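Local coordinates for DUF1573 domain-containing protein (Porphyromonas gingivalis, PDB 2QSV) that is of unknown function, its C-terminal part being built of two immunoglobulin-like beta-sandwich domains, though a cysteine-type peptidase activity has been tentatively assigned to the whole protein, at residues R9-S15 / M100-V106; E141-V145 / I171-S176. All blocks are in the same frame, centred on the assembly; numbering follows the deposited sequence. Where two conformers were deposited one is given.

Interaction 1 (R9-S15 / M100-V106); sequences RLLFPIS and MVSLPLV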
ATOM      1  N   ARG A   9      -8.779  -1.245   4.986  1.00 46.84           N
ATOM      2  CA  ARG A   9      -7.395  -1.556   4.607  0.50 45.91           C
ATOM      3  C   ARG A   9      -6.687  -2.344   5.709  1.00 44.97           C
ATOM      4  O   ARG A   9      -6.888  -2.070   6.892  1.00 44.97           O
ATOM      5  CB  ARG A   9      -6.605  -0.270   4.388  0.50 46.09           C
ATOM      6  CG  ARG A   9      -6.776   0.411   3.041  0.50 46.78           C
ATOM      7  CD  ARG A   9      -5.593   1.376   2.785  0.50 49.07           C
ATOM      8  NE  ARG A   9      -4.284   0.702   2.816  0.50 49.12           N
ATOM      9  CZ  ARG A   9      -3.104   1.313   2.948  0.50 49.19           C
ATOM     10  NH1 ARG A   9      -3.024   2.635   3.077  0.50 47.92           N
ATOM     11  NH2 ARG A   9      -1.992   0.594   2.966  0.50 48.73           N
ATOM     12  N   LEU A  10      -5.858  -3.305   5.330  1.00 42.64           N
ATOM     13  CA  LEU A  10      -5.019  -4.026   6.290  1.00 40.14           C
ATOM     14  C   LEU A  10      -3.571  -3.874   5.826  1.00 38.78           C
ATOM     15  O   LEU A  10      -3.290  -3.919   4.626  1.00 37.77           O
ATOM     16  CB  LEU A  10      -5.418  -5.497   6.400  1.00 39.64           C
ATOM     17  CG  LEU A  10      -6.794  -5.936   6.946  1.00 40.64           C
ATOM     18  CD1 LEU A  10      -6.970  -7.435   6.785  1.00 38.52           C
ATOM     19  CD2 LEU A  10      -7.018  -5.535   8.409  1.00 38.61           C
ATOM     20  N   LEU A  11      -2.659  -3.657   6.763  1.00 36.76           N
ATOM     21  CA  LEU A  11      -1.291  -3.298   6.400  1.00 35.46           C
ATOM     22  C   LEU A  11      -0.323  -4.093   7.242  1.00 33.93           C
ATOM     23  O   LEU A  11      -0.351  -3.999   8.475  1.00 34.04           O
ATOM     24  CB  LEU A  11      -1.065  -1.791   6.558  1.00 35.54           C
ATOM     25  CG  LEU A  11       0.333  -1.200   6.339  1.00 36.66           C
ATOM     26  CD1 LEU A  11       0.920  -1.424   4.875  1.00 33.38           C
ATOM     27  CD2 LEU A  11       0.289   0.293   6.677  1.00 35.69           C
ATOM     28  N   PHE A  12       0.471  -4.935   6.579  1.00 31.37           N
ATOM     29  CA  PHE A  12       1.520  -5.680   7.250  1.00 30.40           C
ATOM     30  C   PHE A  12       2.659  -4.696   7.610  1.00 30.35           C
ATOM     31  O   PHE A  12       2.814  -3.671   6.958  1.00 29.34           O
ATOM     32  CB  PHE A  12       2.038  -6.822   6.362  1.00 30.32           C
ATOM     33  CG  PHE A  12       1.192  -8.064   6.401  1.00 29.18           C
ATOM     34  CD1 PHE A  12       1.333  -8.991   7.435  1.00 29.85           C
ATOM     35  CD2 PHE A  12       0.261  -8.308   5.404  1.00 28.67           C
ATOM     36  CE1 PHE A  12       0.536 -10.147   7.496  1.00 29.57           C
ATOM     37  CE2 PHE A  12      -0.526  -9.463   5.429  1.00 30.09           C
ATOM     38  CZ  PHE A  12      -0.386 -10.398   6.491  1.00 30.24           C
ATOM     39  N   PRO A  13       3.435  -4.995   8.675  1.00 30.60           N
ATOM     40  CA  PRO A  13       4.631  -4.158   8.867  1.00 30.92           C
ATOM     41  C   PRO A  13       5.635  -4.337   7.686  1.00 29.86           C
ATOM     42  O   PRO A  13       5.564  -5.346   6.958  1.00 28.75           O
ATOM     43  CB  PRO A  13       5.239  -4.669  10.172  1.00 30.69           C
ATOM     44  CG  PRO A  13       4.624  -6.040  10.405  1.00 32.30           C
ATOM     45  CD  PRO A  13       3.287  -6.045   9.700  1.00 31.18           C
ATOM     46  N   ILE A  14       6.561  -3.393   7.538  1.00 29.72           N
ATOM     47  CA  ILE A  14       7.744  -3.584   6.670  1.00 29.18           C
ATOM     48  C   ILE A  14       8.317  -4.957   6.957  1.00 28.90           C
ATOM     49  O   ILE A  14       8.592  -5.302   8.121  1.00 27.83           O
ATOM     50  CB  ILE A  14       8.835  -2.572   6.961  1.00 30.13           C
ATOM     51  CG1 ILE A  14       8.259  -1.154   6.856  1.00 30.80           C
ATOM     52  CG2 ILE A  14      10.049  -2.781   5.992  1.00 29.02           C
ATOM     53  CD1 ILE A  14       8.996  -0.136   7.692  1.00 34.07           C
ATOM     54  N   SER A  15       8.459  -5.757   5.906  1.00 27.88           N
ATOM     55  CA  SER A  15       8.860  -7.156   6.058  1.00 27.94           C
ATOM     56  C   SER A  15       9.880  -7.589   5.041  1.00 28.29           C
ATOM     57  O   SER A  15       9.848  -7.135   3.883  1.00 25.96           O
ATOM     58  CB  SER A  15       7.652  -8.080   5.846  1.00 28.19           C
ATOM     59  OG  SER A  15       6.627  -7.830   6.775  1.00 28.84           O
HETATM   60  N   MSE A 100      -8.535  -4.165   1.020  1.00 32.85           N
HETATM   61  CA  MSE A 100      -7.191  -4.120   0.442  1.00 32.69           C
HETATM   62  C   MSE A 100      -6.144  -4.484   1.486  1.00 31.43           C
HETATM   63  O   MSE A 100      -6.110  -3.910   2.566  1.00 32.28           O
HETATM   64  CB  MSE A 100      -6.880  -2.755  -0.163  1.00 32.66           C
HETATM   65  CG  MSE A 100      -5.632  -2.753  -1.096  1.00 36.02           C
HETATM   66 SE   MSE A 100      -5.820  -3.853  -2.731  0.60 41.72          SE
HETATM   67  CE  MSE A 100      -7.563  -3.237  -3.399  1.00 37.86           C
ATOM     68  N   VAL A 101      -5.304  -5.458   1.162  1.00 29.51           N
ATOM     69  CA  VAL A 101      -4.232  -5.871   2.023  1.00 28.06           C
ATOM     70  C   VAL A 101      -2.898  -5.389   1.399  1.00 28.56           C
ATOM     71  O   VAL A 101      -2.598  -5.692   0.236  1.00 28.17           O
ATOM     72  CB  VAL A 101      -4.269  -7.403   2.212  1.00 28.35           C
ATOM     73  CG1 VAL A 101      -3.260  -7.859   3.244  1.00 27.90           C
ATOM     74  CG2 VAL A 101      -5.714  -7.907   2.569  1.00 26.88           C
ATOM     75  N   SER A 102      -2.107  -4.646   2.175  1.00 28.26           N
ATOM     76  CA  SER A 102      -0.824  -4.087   1.724  1.00 27.86           C
ATOM     77  C   SER A 102       0.363  -4.670   2.458  1.00 27.04           C
ATOM     78  O   SER A 102       0.315  -4.940   3.674  1.00 26.86           O
ATOM     79  CB  SER A 102      -0.795  -2.566   1.863  1.00 28.69           C
ATOM     80  OG  SER A 102      -1.671  -1.991   0.916  1.00 32.10           O
ATOM     81  N   LEU A 103       1.428  -4.889   1.698  1.00 25.12           N
ATOM     82  CA  LEU A 103       2.685  -5.399   2.210  1.00 24.18           C
ATOM     83  C   LEU A 103       3.838  -4.548   1.662  1.00 24.16           C
ATOM     84  O   LEU A 103       4.045  -4.510   0.437  1.00 23.27           O
ATOM     85  CB  LEU A 103       2.882  -6.875   1.782  1.00 24.09           C
ATOM     86  CG  LEU A 103       4.231  -7.552   2.087  1.00 24.25           C
ATOM     87  CD1 LEU A 103       4.508  -7.571   3.607  1.00 22.54           C
ATOM     88  CD2 LEU A 103       4.258  -8.958   1.481  1.00 21.63           C
ATOM     89  N   PRO A 104       4.578  -3.860   2.562  1.00 23.89           N
ATOM     90  CA  PRO A 104       5.880  -3.259   2.209  1.00 23.25           C
ATOM     91  C   PRO A 104       6.982  -4.301   2.275  1.00 22.73           C
ATOM     92  O   PRO A 104       7.565  -4.517   3.327  1.00 22.51           O
ATOM     93  CB  PRO A 104       6.092  -2.150   3.285  1.00 22.97           C
ATOM     94  CG  PRO A 104       4.791  -2.225   4.237  1.00 24.21           C
ATOM     95  CD  PRO A 104       4.215  -3.612   3.977  1.00 23.63           C
ATOM     96  N   LEU A 105       7.247  -4.964   1.146  1.00 22.22           N
ATOM     97  CA  LEU A 105       8.199  -6.058   1.096  1.00 21.95           C
ATOM     98  C   LEU A 105       9.565  -5.469   0.714  1.00 22.57           C
ATOM     99  O   LEU A 105       9.702  -4.804  -0.340  1.00 22.17           O
ATOM    100  CB  LEU A 105       7.745  -7.145   0.101  1.00 21.39           C
ATOM    101  CG  LEU A 105       8.680  -8.356  -0.008  1.00 21.42           C
ATOM    102  CD1 LEU A 105       8.822  -9.142   1.316  1.00 19.10           C
ATOM    103  CD2 LEU A 105       8.296  -9.328  -1.167  1.00 20.90           C
ATOM    104  N   VAL A 106      10.563  -5.658   1.580  1.00 22.80           N
ATOM    105  CA  VAL A 106      11.904  -5.087   1.344  1.00 23.84           C
ATOM    106  C   VAL A 106      12.952  -6.190   1.073  1.00 25.29           C
ATOM    107  O   VAL A 106      12.656  -7.372   1.227  1.00 25.31           O
ATOM    108  CB  VAL A 106      12.359  -4.094   2.513  1.00 23.93           C
ATOM    109  CG1 VAL A 106      11.340  -2.926   2.674  1.00 20.38           C
ATOM    110  CG2 VAL A 106      12.564  -4.822   3.833  1.00 23.57           C
TER

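Interaction 2 (E141-V145 / I171-S176); sequences EIRNV and IKPGGS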
ATOM      1  N   GLU A 141      14.861  15.477  -7.207  1.00 20.48           N
ATOM      2  CA  GLU A 141      16.035  14.733  -7.604  1.00 20.67           C
ATOM      3  C   GLU A 141      16.366  13.665  -6.585  1.00 20.22           C
ATOM      4  O   GLU A 141      16.505  13.915  -5.369  1.00 21.09           O
ATOM      5  CB  GLU A 141      17.235  15.685  -7.825  1.00 20.09           C
ATOM      6  CG  GLU A 141      18.493  14.905  -8.259  1.00 24.28           C
ATOM      7  CD  GLU A 141      19.685  15.791  -8.650  1.00 29.65           C
ATOM      8  OE1 GLU A 141      19.937  16.817  -8.031  1.00 35.80           O
ATOM      9  OE2 GLU A 141      20.418  15.410  -9.556  1.00 35.53           O
ATOM     10  N   ILE A 142      16.461  12.451  -7.069  1.00 19.13           N
ATOM     11  CA  ILE A 142      16.825  11.372  -6.227  1.00 19.73           C
ATOM     12  C   ILE A 142      18.267  10.984  -6.513  1.00 21.19           C
ATOM     13  O   ILE A 142      18.590  10.603  -7.624  1.00 20.34           O
ATOM     14  CB  ILE A 142      15.912  10.158  -6.454  1.00 19.99           C
ATOM     15  CG1 ILE A 142      14.451  10.468  -6.018  1.00 17.45           C
ATOM     16  CG2 ILE A 142      16.528   8.928  -5.756  1.00 18.74           C
ATOM     17  CD1 ILE A 142      13.486   9.258  -6.285  1.00 18.21           C
ATOM     18  N   ARG A 143      19.074  10.958  -5.467  0.50 19.84           N
ATOM     19  CA  ARG A 143      20.473  10.795  -5.625  0.50 19.57           C
ATOM     20  C   ARG A 143      20.922   9.475  -5.000  0.50 19.37           C
ATOM     21  O   ARG A 143      20.460   9.113  -3.904  0.50 17.30           O
ATOM     22  CB  ARG A 143      21.124  11.959  -4.917  0.50 19.43           C
ATOM     23  CG  ARG A 143      22.387  12.376  -5.520  0.50 19.93           C
ATOM     24  CD  ARG A 143      22.967  13.550  -4.789  0.50 14.37           C
ATOM     25  NE  ARG A 143      24.383  13.291  -4.579  0.50 15.30           N
ATOM     26  CZ  ARG A 143      25.234  14.121  -3.986  0.50 14.30           C
ATOM     27  NH1 ARG A 143      24.797  15.286  -3.513  0.50 15.17           N
ATOM     28  NH2 ARG A 143      26.511  13.760  -3.814  0.50 12.01           N
ATOM     29  N   ASN A 144      21.814   8.756  -5.689  1.00 18.21           N
ATOM     30  CA  ASN A 144      22.498   7.606  -5.082  1.00 17.73           C
ATOM     31  C   ASN A 144      23.880   7.974  -4.595  1.00 18.88           C
ATOM     32  O   ASN A 144      24.804   8.349  -5.394  1.00 16.54           O
ATOM     33  CB  ASN A 144      22.521   6.370  -6.051  1.00 18.10           C
ATOM     34  CG  ASN A 144      23.270   5.167  -5.456  1.00 17.24           C
ATOM     35  OD1 ASN A 144      23.390   5.044  -4.239  1.00 20.60           O
ATOM     36  ND2 ASN A 144      23.731   4.256  -6.308  1.00 16.98           N
ATOM     37  N   VAL A 145      24.077   7.869  -3.273  1.00 19.24           N
ATOM     38  CA  VAL A 145      25.365   8.171  -2.698  1.00 19.37           C
ATOM     39  C   VAL A 145      25.982   6.904  -2.172  1.00 19.97           C
ATOM     40  O   VAL A 145      26.971   6.966  -1.499  1.00 22.49           O
ATOM     41  CB  VAL A 145      25.372   9.353  -1.643  1.00 20.51           C
ATOM     42  CG1 VAL A 145      24.911  10.648  -2.282  1.00 19.44           C
ATOM     43  CG2 VAL A 145      24.531   8.999  -0.372  1.00 18.24           C
ATOM     44  N   ILE A 171      19.825   3.452 -10.344  1.00 21.10           N
ATOM     45  CA  ILE A 171      20.673   4.631 -10.295  1.00 20.19           C
ATOM     46  C   ILE A 171      22.058   4.232  -9.881  1.00 20.55           C
ATOM     47  O   ILE A 171      22.273   3.677  -8.779  1.00 18.09           O
ATOM     48  CB  ILE A 171      20.105   5.762  -9.397  1.00 21.27           C
ATOM     49  CG1 ILE A 171      18.715   6.204  -9.931  1.00 20.38           C
ATOM     50  CG2 ILE A 171      20.942   7.054  -9.503  1.00 20.06           C
ATOM     51  CD1 ILE A 171      17.528   5.528  -9.224  1.00 21.74           C
ATOM     52  N   LYS A 172      23.030   4.549 -10.753  1.00 20.06           N
ATOM     53  CA  LYS A 172      24.433   4.180 -10.437  1.00 21.19           C
ATOM     54  C   LYS A 172      25.001   5.078  -9.328  1.00 19.03           C
ATOM     55  O   LYS A 172      24.528   6.192  -9.150  1.00 19.31           O
ATOM     56  CB  LYS A 172      25.351   4.190 -11.693  1.00 20.40           C
ATOM     57  CG  LYS A 172      25.490   5.541 -12.315  1.00 20.57           C
ATOM     58  CD  LYS A 172      26.380   5.501 -13.611  1.00 23.00           C
ATOM     59  CE  LYS A 172      25.699   4.827 -14.809  1.00 23.70           C
ATOM     60  NZ  LYS A 172      26.685   4.664 -15.949  1.00 27.40           N
ATOM     61  N   PRO A 173      26.042   4.609  -8.619  1.00 18.66           N
ATOM     62  CA  PRO A 173      26.715   5.450  -7.581  1.00 18.46           C
ATOM     63  C   PRO A 173      27.125   6.826  -8.075  1.00 19.74           C
ATOM     64  O   PRO A 173      27.720   6.945  -9.172  1.00 18.48           O
ATOM     65  CB  PRO A 173      27.936   4.632  -7.167  1.00 19.49           C
ATOM     66  CG  PRO A 173      27.612   3.212  -7.564  1.00 17.51           C
ATOM     67  CD  PRO A 173      26.632   3.260  -8.718  1.00 18.25           C
ATOM     68  N   GLY A 174      26.790   7.862  -7.290  1.00 16.26           N
ATOM     69  CA  GLY A 174      26.975   9.225  -7.682  1.00 15.90           C
ATOM     70  C   GLY A 174      26.015   9.780  -8.698  1.00 16.25           C
ATOM     71  O   GLY A 174      26.052  10.986  -8.976  1.00 16.27           O
ATOM     72  N   GLY A 175      25.158   8.917  -9.247  1.00 17.05           N
ATOM     73  CA  GLY A 175      24.160   9.361 -10.196  1.00 18.36           C
ATOM     74  C   GLY A 175      22.854   9.812  -9.551  1.00 19.03           C
ATOM     75  O   GLY A 175      22.680   9.745  -8.325  1.00 16.92           O
ATOM     76  N   SER A 176      21.943  10.287 -10.385  1.00 20.83           N
ATOM     77  CA  SER A 176      20.636  10.715  -9.905  1.00 23.54           C
ATOM     78  C   SER A 176      19.578  10.527 -10.989  1.00 24.18           C
ATOM     79  O   SER A 176      19.897  10.298 -12.192  1.00 24.22           O
ATOM     80  CB  SER A 176      20.692  12.152  -9.412  1.00 24.07           C
ATOM     81  OG  SER A 176      20.866  13.025 -10.506  1.00 29.02           O
TER

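Interaction 1 (R9-S15 / M100-V106)
Three backbone hydrogen bonds tie L10 and F12 to strand 100-105 in a parallel ladder. The amide of L10 donates to M100 O at 2.8 Å, L10 O receives the amide of S102, and the amide of F12 donates to S102 O at 2.9 Å. Two more bonds follow after a break: S15 N donates to P104 O at 3.0 Å, and S15 O receives the amide of V106. Between the ladders the register slips by one residue. Here P104, which has no amide hydrogen, sets its ring CD 3.3 Å from F12 O. Within the break, the hydroxyl of S15 donates to P13 O at 2.7 Å, approaching from above the carbonyl plane. Along its other edge, V101, L103 and L105 make backbone hydrogen bonds to E80, K78 and G76 of strand 76-87, so strand 100-105 is bonded on both edges.

Strand 9-11 is the outermost strand, within this chain, of a mixed five-stranded sheet, paired in parallel with 94-105, which is itself antiparallel to 76-87. This sheet and the one holding 22-29 and 61-67 form the immunoglobulin-like sandwich of the PG_0320-like domain. L10, F12 and V101 face the interior. CE2 of F12 lies 3.8 Å from V101 CG1, the two side chains crossing at a slant, while L65, L67, V23 and L25 of the other sheet close over L10 and F12.

R9, L11 and S102 occupy the other face. With its CG anti to the backbone N (chi1 175°), L11 lays CD1 over S102 CB. The hydroxyl of S102 is hydrogen-bonded to D79 on strand 76-87. Past the break, CG2 of I14 rests against V106 CG1 at 3.6 Å.

Interaction 2 (E141-V145 / I171-S176)
N144, the last residue of strand 136-144, bonds through its backbone N and O to a type II beta turn, K172 to G175, that joins strands 170-171 and 176-183 in the HYDIN/CFA65/VesB-like Ig-like domain. The turn is closed by its own bond from G175 N to K172 O, and G174 takes the positive phi (75°) that glycine readily adopts.

Among the backbone bonds, the N144 amide donates to G175 O at 2.9 Å, whereas N144 O receives the amide of G174 in a more bent bond of 134°. One step along, R143 and S176 form an antiparallel non-hydrogen-bonded pair, and S176 CA comes 3.1 Å from I142 O.

Apolar contact is slight: CG2 of I171 touches N144 CB.

Side-chain hydrogen bonds form the last group. An anti chi1 (178°) carries the N144 amide across to the end of the preceding strand, where ND2 meets I171 O from above the carbonyl plane in a bent bond of 2.9 Å. ND2 also bonds to G148 O, and OD1 receives the amides of G146 and V119, giving each end of the amide two partners. At the exposed end, the S176 hydroxyl donates to the anti side of E141 OE2 at 2.6 Å.

Overall arrangement
The two contacts sit in different domains, their centres about 27 Å apart and their nearest atoms about 15 Å apart, so neither touches the other. Interaction 1 is largely buried and near the centre of the chain, joining an edge strand to its parallel neighbour through two short backbone ladders separated by a register shift, with an apolar face turned inward. Interaction 2, about 25 Å from that centre, is partly buried and joins a strand end to a turn. There half of the cross-segment hydrogen bonds involve side chains, and apolar packing is slight. Both domains repeat one strand order, yet the contacts hold different elements: a mixed sheet's edge in interaction 1, the passage from mixed to antiparallel sheet in interaction 2.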